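Local coordinates for protein probable zinc protease (Pseudomonas aeruginosa, PDB 4NNZ) that probably acts in proteolysis as one subunit of a heterodimeric zinc protease of the peptidase M16 family, at residues Leu325-Leu336 with Phe410-Leu421. Sequence-based numbering, arbitrary orientation.
Sequences LEQVEAGLWKQL and FTPSRLTLAQVL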
ATOM      1  N   LEU A 325      21.655 -17.927  -9.857  1.00 50.18           N
ATOM      2  CA  LEU A 325      20.659 -16.914 -10.123  1.00 47.57           C
ATOM      3  C   LEU A 325      21.316 -15.658 -10.563  1.00 45.01           C
ATOM      4  O   LEU A 325      20.753 -14.895 -11.293  1.00 49.84           O
ATOM      5  CB  LEU A 325      19.792 -16.627  -8.923  1.00 47.32           C
ATOM      6  CG  LEU A 325      18.786 -17.670  -8.494  1.00 47.84           C
ATOM      7  CD1 LEU A 325      17.932 -17.112  -7.399  1.00 45.61           C
ATOM      8  CD2 LEU A 325      17.934 -18.167  -9.626  1.00 46.28           C
ATOM      9  N   GLU A 326      22.496 -15.416 -10.063  1.00 44.16           N
ATOM     10  CA  GLU A 326      23.237 -14.255 -10.471  1.00 46.70           C
ATOM     11  C   GLU A 326      23.627 -14.287 -11.928  1.00 46.57           C
ATOM     12  O   GLU A 326      23.613 -13.291 -12.580  1.00 47.46           O
ATOM     13  CB  GLU A 326      24.433 -14.071  -9.583  1.00 52.58           C
ATOM     14  CG  GLU A 326      24.074 -13.614  -8.192  1.00 57.63           C
ATOM     15  CD  GLU A 326      23.526 -14.719  -7.335  1.00 59.12           C
ATOM     16  OE1 GLU A 326      23.927 -15.862  -7.507  1.00 55.52           O
ATOM     17  OE2 GLU A 326      22.704 -14.439  -6.474  1.00 59.02           O
ATOM     18  N   GLN A 327      24.001 -15.448 -12.421  1.00 44.74           N
ATOM     19  CA  GLN A 327      24.223 -15.661 -13.824  1.00 43.79           C
ATOM     20  C   GLN A 327      22.991 -15.521 -14.681  1.00 44.51           C
ATOM     21  O   GLN A 327      23.067 -15.038 -15.777  1.00 39.79           O
ATOM     22  CB  GLN A 327      24.841 -17.006 -14.028  1.00 45.54           C
ATOM     23  CG  GLN A 327      26.293 -17.018 -13.656  1.00 52.06           C
ATOM     24  CD  GLN A 327      26.838 -18.391 -13.414  1.00 51.04           C
ATOM     25  OE1 GLN A 327      26.122 -19.311 -13.121  1.00 51.82           O
ATOM     26  NE2 GLN A 327      28.119 -18.517 -13.531  1.00 53.42           N
ATOM     27  N   VAL A 328      21.859 -15.961 -14.188  1.00 43.85           N
ATOM     28  CA  VAL A 328      20.660 -15.853 -14.964  1.00 45.60           C
ATOM     29  C   VAL A 328      20.387 -14.399 -15.195  1.00 44.01           C
ATOM     30  O   VAL A 328      20.106 -13.978 -16.282  1.00 44.20           O
ATOM     31  CB  VAL A 328      19.482 -16.486 -14.231  1.00 45.36           C
ATOM     32  CG1 VAL A 328      18.181 -16.187 -14.920  1.00 44.00           C
ATOM     33  CG2 VAL A 328      19.671 -17.972 -14.096  1.00 45.31           C
ATOM     34  N   GLU A 329      20.496 -13.632 -14.146  1.00 46.15           N
ATOM     35  CA  GLU A 329      20.196 -12.240 -14.225  1.00 44.04           C
ATOM     36  C   GLU A 329      21.114 -11.533 -15.186  1.00 42.31           C
ATOM     37  O   GLU A 329      20.708 -10.666 -15.905  1.00 41.41           O
ATOM     38  CB  GLU A 329      20.298 -11.645 -12.850  1.00 42.62           C
ATOM     39  CG  GLU A 329      20.095 -10.168 -12.820  1.00 41.20           C
ATOM     40  CD  GLU A 329      20.557  -9.546 -11.548  1.00 44.97           C
ATOM     41  OE1 GLU A 329      20.900 -10.257 -10.618  1.00 43.40           O
ATOM     42  OE2 GLU A 329      20.588  -8.331 -11.480  1.00 47.97           O
ATOM     43  N   ALA A 330      22.366 -11.927 -15.185  1.00 40.76           N
ATOM     44  CA  ALA A 330      23.330 -11.399 -16.105  1.00 39.79           C
ATOM     45  C   ALA A 330      22.973 -11.721 -17.519  1.00 40.31           C
ATOM     46  O   ALA A 330      23.147 -10.920 -18.390  1.00 38.75           O
ATOM     47  CB  ALA A 330      24.687 -11.940 -15.792  1.00 39.77           C
ATOM     48  N   GLY A 331      22.507 -12.929 -17.742  1.00 40.74           N
ATOM     49  CA  GLY A 331      22.015 -13.332 -19.026  1.00 40.47           C
ATOM     50  C   GLY A 331      20.779 -12.628 -19.526  1.00 47.53           C
ATOM     51  O   GLY A 331      20.690 -12.319 -20.673  1.00 54.20           O
ATOM     52  N   LEU A 332      19.810 -12.407 -18.672  1.00 45.84           N
ATOM     53  CA  LEU A 332      18.649 -11.659 -19.048  1.00 45.21           C
ATOM     54  C   LEU A 332      18.952 -10.225 -19.401  1.00 47.10           C
ATOM     55  O   LEU A 332      18.399  -9.707 -20.330  1.00 50.79           O
ATOM     56  CB  LEU A 332      17.607 -11.727 -17.954  1.00 45.41           C
ATOM     57  CG  LEU A 332      16.999 -13.103 -17.789  1.00 47.57           C
ATOM     58  CD1 LEU A 332      16.302 -13.256 -16.472  1.00 52.93           C
ATOM     59  CD2 LEU A 332      16.062 -13.464 -18.908  1.00 45.70           C
ATOM     60  N   TRP A 333      19.821  -9.576 -18.659  1.00 46.48           N
ATOM     61  CA  TRP A 333      20.164  -8.208 -18.949  1.00 44.17           C
ATOM     62  C   TRP A 333      20.819  -8.130 -20.304  1.00 43.29           C
ATOM     63  O   TRP A 333      20.603  -7.210 -21.030  1.00 44.35           O
ATOM     64  CB  TRP A 333      21.045  -7.612 -17.870  1.00 43.82           C
ATOM     65  CG  TRP A 333      20.316  -6.919 -16.774  1.00 44.47           C
ATOM     66  CD1 TRP A 333      20.311  -7.270 -15.489  1.00 43.40           C
ATOM     67  CD2 TRP A 333      19.510  -5.754 -16.866  1.00 42.28           C
ATOM     68  NE1 TRP A 333      19.558  -6.429 -14.769  1.00 42.31           N
ATOM     69  CE2 TRP A 333      19.054  -5.478 -15.597  1.00 41.65           C
ATOM     70  CE3 TRP A 333      19.136  -4.919 -17.902  1.00 43.99           C
ATOM     71  CZ2 TRP A 333      18.245  -4.416 -15.329  1.00 43.52           C
ATOM     72  CZ3 TRP A 333      18.335  -3.878 -17.634  1.00 44.55           C
ATOM     73  CH2 TRP A 333      17.897  -3.625 -16.365  1.00 46.19           C
ATOM     74  N   LYS A 334      21.594  -9.128 -20.651  1.00 42.58           N
ATOM     75  CA  LYS A 334      22.251  -9.146 -21.923  1.00 46.66           C
ATOM     76  C   LYS A 334      21.258  -9.153 -23.044  1.00 45.64           C
ATOM     77  O   LYS A 334      21.403  -8.451 -23.999  1.00 47.13           O
ATOM     78  CB  LYS A 334      23.082 -10.398 -22.029  1.00 51.75           C
ATOM     79  CG  LYS A 334      24.518 -10.153 -22.390  1.00 56.87           C
ATOM     80  CD  LYS A 334      25.192 -11.424 -22.853  1.00 64.96           C
ATOM     81  CE  LYS A 334      25.122 -11.601 -24.360  1.00 65.14           C
ATOM     82  NZ  LYS A 334      26.433 -11.923 -24.972  1.00 61.24           N
ATOM     83  N   GLN A 335      20.251  -9.975 -22.926  1.00 42.52           N
ATOM     84  CA  GLN A 335      19.186 -10.001 -23.883  1.00 43.12           C
ATOM     85  C   GLN A 335      18.378  -8.735 -23.934  1.00 42.70           C
ATOM     86  O   GLN A 335      17.979  -8.324 -24.972  1.00 45.83           O
ATOM     87  CB  GLN A 335      18.309 -11.200 -23.623  1.00 45.40           C
ATOM     88  CG  GLN A 335      19.084 -12.485 -23.690  1.00 48.69           C
ATOM     89  CD  GLN A 335      19.868 -12.610 -24.969  1.00 49.84           C
ATOM     90  OE1 GLN A 335      19.377 -12.269 -26.020  1.00 51.87           O
ATOM     91  NE2 GLN A 335      21.086 -13.086 -24.879  1.00 45.38           N
ATOM     92  N   LEU A 336      18.103  -8.138 -22.800  1.00 45.68           N
ATOM     93  CA  LEU A 336      17.464  -6.849 -22.779  1.00 43.87           C
ATOM     94  C   LEU A 336      18.313  -5.772 -23.397  1.00 44.41           C
ATOM     95  O   LEU A 336      17.806  -4.933 -24.060  1.00 43.18           O
ATOM     96  CB  LEU A 336      17.057  -6.466 -21.378  1.00 44.77           C
ATOM     97  CG  LEU A 336      16.068  -7.407 -20.717  1.00 43.25           C
ATOM     98  CD1 LEU A 336      15.981  -7.207 -19.230  1.00 44.02           C
ATOM     99  CD2 LEU A 336      14.711  -7.287 -21.332  1.00 43.94           C
ATOM    100  N   PHE A 410      13.533  -0.745 -19.687  1.00 40.52           N
ATOM    101  CA  PHE A 410      14.338  -1.742 -19.064  1.00 41.13           C
ATOM    102  C   PHE A 410      15.520  -1.127 -18.375  1.00 41.34           C
ATOM    103  O   PHE A 410      16.624  -1.436 -18.654  1.00 46.13           O
ATOM    104  CB  PHE A 410      14.746  -2.786 -20.080  1.00 45.14           C
ATOM    105  CG  PHE A 410      13.590  -3.512 -20.676  1.00 46.96           C
ATOM    106  CD1 PHE A 410      12.477  -3.748 -19.927  1.00 47.21           C
ATOM    107  CD2 PHE A 410      13.612  -3.936 -21.968  1.00 47.85           C
ATOM    108  CE1 PHE A 410      11.400  -4.388 -20.445  1.00 46.57           C
ATOM    109  CE2 PHE A 410      12.534  -4.586 -22.499  1.00 50.37           C
ATOM    110  CZ  PHE A 410      11.425  -4.812 -21.733  1.00 49.24           C
ATOM    111  N   THR A 411      15.248  -0.281 -17.416  1.00 38.02           N
ATOM    112  CA  THR A 411      16.250   0.388 -16.662  1.00 38.26           C
ATOM    113  C   THR A 411      16.232  -0.142 -15.258  1.00 39.77           C
ATOM    114  O   THR A 411      15.215  -0.555 -14.791  1.00 42.30           O
ATOM    115  CB  THR A 411      15.957   1.872 -16.619  1.00 40.11           C
ATOM    116  OG1 THR A 411      14.837   2.109 -15.794  1.00 39.55           O
ATOM    117  CG2 THR A 411      15.640   2.364 -17.953  1.00 40.50           C
ATOM    118  N   PRO A 412      17.340  -0.112 -14.563  1.00 39.87           N
ATOM    119  CA  PRO A 412      17.371  -0.636 -13.214  1.00 39.70           C
ATOM    120  C   PRO A 412      16.507   0.159 -12.300  1.00 38.52           C
ATOM    121  O   PRO A 412      16.086  -0.343 -11.321  1.00 41.86           O
ATOM    122  CB  PRO A 412      18.814  -0.508 -12.832  1.00 39.28           C
ATOM    123  CG  PRO A 412      19.527  -0.656 -14.087  1.00 41.55           C
ATOM    124  CD  PRO A 412      18.674  -0.080 -15.147  1.00 42.21           C
ATOM    125  N   SER A 413      16.235   1.391 -12.637  1.00 39.40           N
ATOM    126  CA  SER A 413      15.390   2.230 -11.827  1.00 37.89           C
ATOM    127  C   SER A 413      13.969   1.772 -11.809  1.00 35.41           C
ATOM    128  O   SER A 413      13.223   2.210 -11.015  1.00 36.83           O
ATOM    129  CB  SER A 413      15.468   3.676 -12.252  1.00 36.66           C
ATOM    130  OG  SER A 413      15.190   3.823 -13.601  1.00 36.77           O
ATOM    131  N   ARG A 414      13.605   0.909 -12.722  1.00 35.38           N
ATOM    132  CA  ARG A 414      12.250   0.463 -12.823  1.00 35.87           C
ATOM    133  C   ARG A 414      12.086  -0.969 -12.408  1.00 33.65           C
ATOM    134  O   ARG A 414      11.055  -1.514 -12.545  1.00 31.08           O
ATOM    135  CB  ARG A 414      11.764   0.643 -14.239  1.00 36.12           C
ATOM    136  CG  ARG A 414      11.664   2.071 -14.660  1.00 37.45           C
ATOM    137  CD  ARG A 414      11.639   2.208 -16.149  1.00 36.55           C
ATOM    138  NE  ARG A 414      11.127   3.497 -16.529  1.00 40.34           N
ATOM    139  CZ  ARG A 414      11.861   4.578 -16.688  1.00 39.02           C
ATOM    140  NH1 ARG A 414      13.141   4.528 -16.523  1.00 42.08           N
ATOM    141  NH2 ARG A 414      11.306   5.702 -17.033  1.00 39.50           N
ATOM    142  N   LEU A 415      13.137  -1.549 -11.893  1.00 34.20           N
ATOM    143  CA  LEU A 415      13.211  -2.950 -11.652  1.00 34.78           C
ATOM    144  C   LEU A 415      12.943  -3.390 -10.231  1.00 36.74           C
ATOM    145  O   LEU A 415      13.475  -2.838  -9.318  1.00 37.05           O
ATOM    146  CB  LEU A 415      14.585  -3.434 -12.054  1.00 35.28           C
ATOM    147  CG  LEU A 415      14.976  -4.829 -11.636  1.00 37.54           C
ATOM    148  CD1 LEU A 415      14.262  -5.827 -12.501  1.00 37.85           C
ATOM    149  CD2 LEU A 415      16.452  -5.005 -11.765  1.00 38.82           C
ATOM    150  N   THR A 416      12.098  -4.396 -10.082  1.00 35.93           N
ATOM    151  CA  THR A 416      11.983  -5.200  -8.894  1.00 34.87           C
ATOM    152  C   THR A 416      12.426  -6.588  -9.271  1.00 36.52           C
ATOM    153  O   THR A 416      11.898  -7.183 -10.147  1.00 34.66           O
ATOM    154  CB  THR A 416      10.545  -5.314  -8.414  1.00 34.35           C
ATOM    155  OG1 THR A 416       9.920  -4.055  -8.454  1.00 33.58           O
ATOM    156  CG2 THR A 416      10.495  -5.784  -7.045  1.00 34.92           C
ATOM    157  N   LEU A 417      13.430  -7.080  -8.595  1.00 36.85           N
ATOM    158  CA  LEU A 417      13.954  -8.389  -8.842  1.00 37.77           C
ATOM    159  C   LEU A 417      13.889  -9.218  -7.585  1.00 38.27           C
ATOM    160  O   LEU A 417      14.272  -8.772  -6.556  1.00 38.32           O
ATOM    161  CB  LEU A 417      15.387  -8.288  -9.318  1.00 37.18           C
ATOM    162  CG  LEU A 417      16.168  -9.573  -9.413  1.00 36.13           C
ATOM    163  CD1 LEU A 417      17.230  -9.472 -10.452  1.00 39.17           C
ATOM    164  CD2 LEU A 417      16.758  -9.948  -8.091  1.00 38.57           C
ATOM    165  N   ALA A 418      13.393 -10.435  -7.679  1.00 37.14           N
ATOM    166  CA  ALA A 418      13.336 -11.303  -6.530  1.00 37.32           C
ATOM    167  C   ALA A 418      13.953 -12.667  -6.726  1.00 36.12           C
ATOM    168  O   ALA A 418      13.683 -13.293  -7.682  1.00 38.10           O
ATOM    169  CB  ALA A 418      11.918 -11.452  -6.078  1.00 38.95           C
ATOM    170  N   GLN A 419      14.746 -13.130  -5.778  1.00 36.06           N
ATOM    171  CA  GLN A 419      15.295 -14.461  -5.816  1.00 35.21           C
ATOM    172  C   GLN A 419      14.478 -15.330  -4.914  1.00 34.78           C
ATOM    173  O   GLN A 419      14.300 -15.025  -3.775  1.00 35.29           O
ATOM    174  CB  GLN A 419      16.747 -14.463  -5.364  1.00 37.80           C
ATOM    175  CG  GLN A 419      17.589 -13.422  -6.063  1.00 42.34           C
ATOM    176  CD  GLN A 419      19.081 -13.622  -5.977  1.00 42.39           C
ATOM    177  OE1 GLN A 419      19.617 -14.077  -5.000  1.00 44.96           O
ATOM    178  NE2 GLN A 419      19.757 -13.232  -7.009  1.00 49.19           N
ATOM    179  N   VAL A 420      13.954 -16.405  -5.449  1.00 34.66           N
ATOM    180  CA  VAL A 420      13.203 -17.297  -4.635  1.00 34.87           C
ATOM    181  C   VAL A 420      14.027 -18.515  -4.408  1.00 34.49           C
ATOM    182  O   VAL A 420      14.336 -19.213  -5.313  1.00 36.13           O
ATOM    183  CB  VAL A 420      11.916 -17.698  -5.313  1.00 39.08           C
ATOM    184  CG1 VAL A 420      11.042 -18.453  -4.362  1.00 41.53           C
ATOM    185  CG2 VAL A 420      11.204 -16.492  -5.846  1.00 40.36           C
ATOM    186  N   LEU A 421      14.401 -18.741  -3.179  1.00 34.88           N
ATOM    187  CA  LEU A 421      15.337 -19.771  -2.898  1.00 37.31           C
ATOM    188  C   LEU A 421      14.817 -20.853  -2.035  1.00 38.67           C
ATOM    189  O   LEU A 421      13.994 -20.650  -1.203  1.00 35.34           O
ATOM    190  CB  LEU A 421      16.583 -19.196  -2.276  1.00 40.46           C
ATOM    191  CG  LEU A 421      17.378 -18.316  -3.200  1.00 39.82           C
ATOM    192  CD1 LEU A 421      18.421 -17.608  -2.395  1.00 42.72           C
ATOM    193  CD2 LEU A 421      18.033 -19.137  -4.259  1.00 40.33           C
TER
HETATM  194  O   HOH W   1      20.054 -12.526  -9.388  1.00 32.41           O
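The F410 ring carries CD2 of L336 over one face, a CH-pi contact 3.8 Å from the ring centroid and 22° off its normal, while the rings of F251 and F311 also meet it. L336 is shared between two aromatics, since its other methyl, CD1, lies above one face of the W333 indole, near the rim. That indole turns an edge toward 410-421: carbonyl O of F410 lies in its plane 3.2 Å from W333 CZ3, and CD2 of L415 is at the rim, 4.0 Å from W333 CZ2. P412 CD approaches W333 CH2 obliquely at 3.8 Å, and OE2 of E329 also sits in the indole plane. E329 crosses L417 nearly at right angles; its chi1 of 176° and extended chain bring the carboxylate to the leucine methyl, E329 CD lying 3.5 Å from L417 CD1. At the N-terminal end of 325-336, L325 CD1 packs against Q419 CB at 3.5 Å and touches L421 CD2. Q419 NE2 donates to E326 OE2 (3.2 Å, 151°), which it meets from above the carboxylate plane. A water donates to E329 OE1 and weakly to L325 O. Helix 325-336 runs roughly antiparallel to strand 415-421, in the sheet of the second M16 domain. The salt bridge from E329 to R235 on neighbouring strand 233-240 would favour an ionised carboxylate and probably helps offset the cost of placing it beside the L417 methyl and the W333 edge.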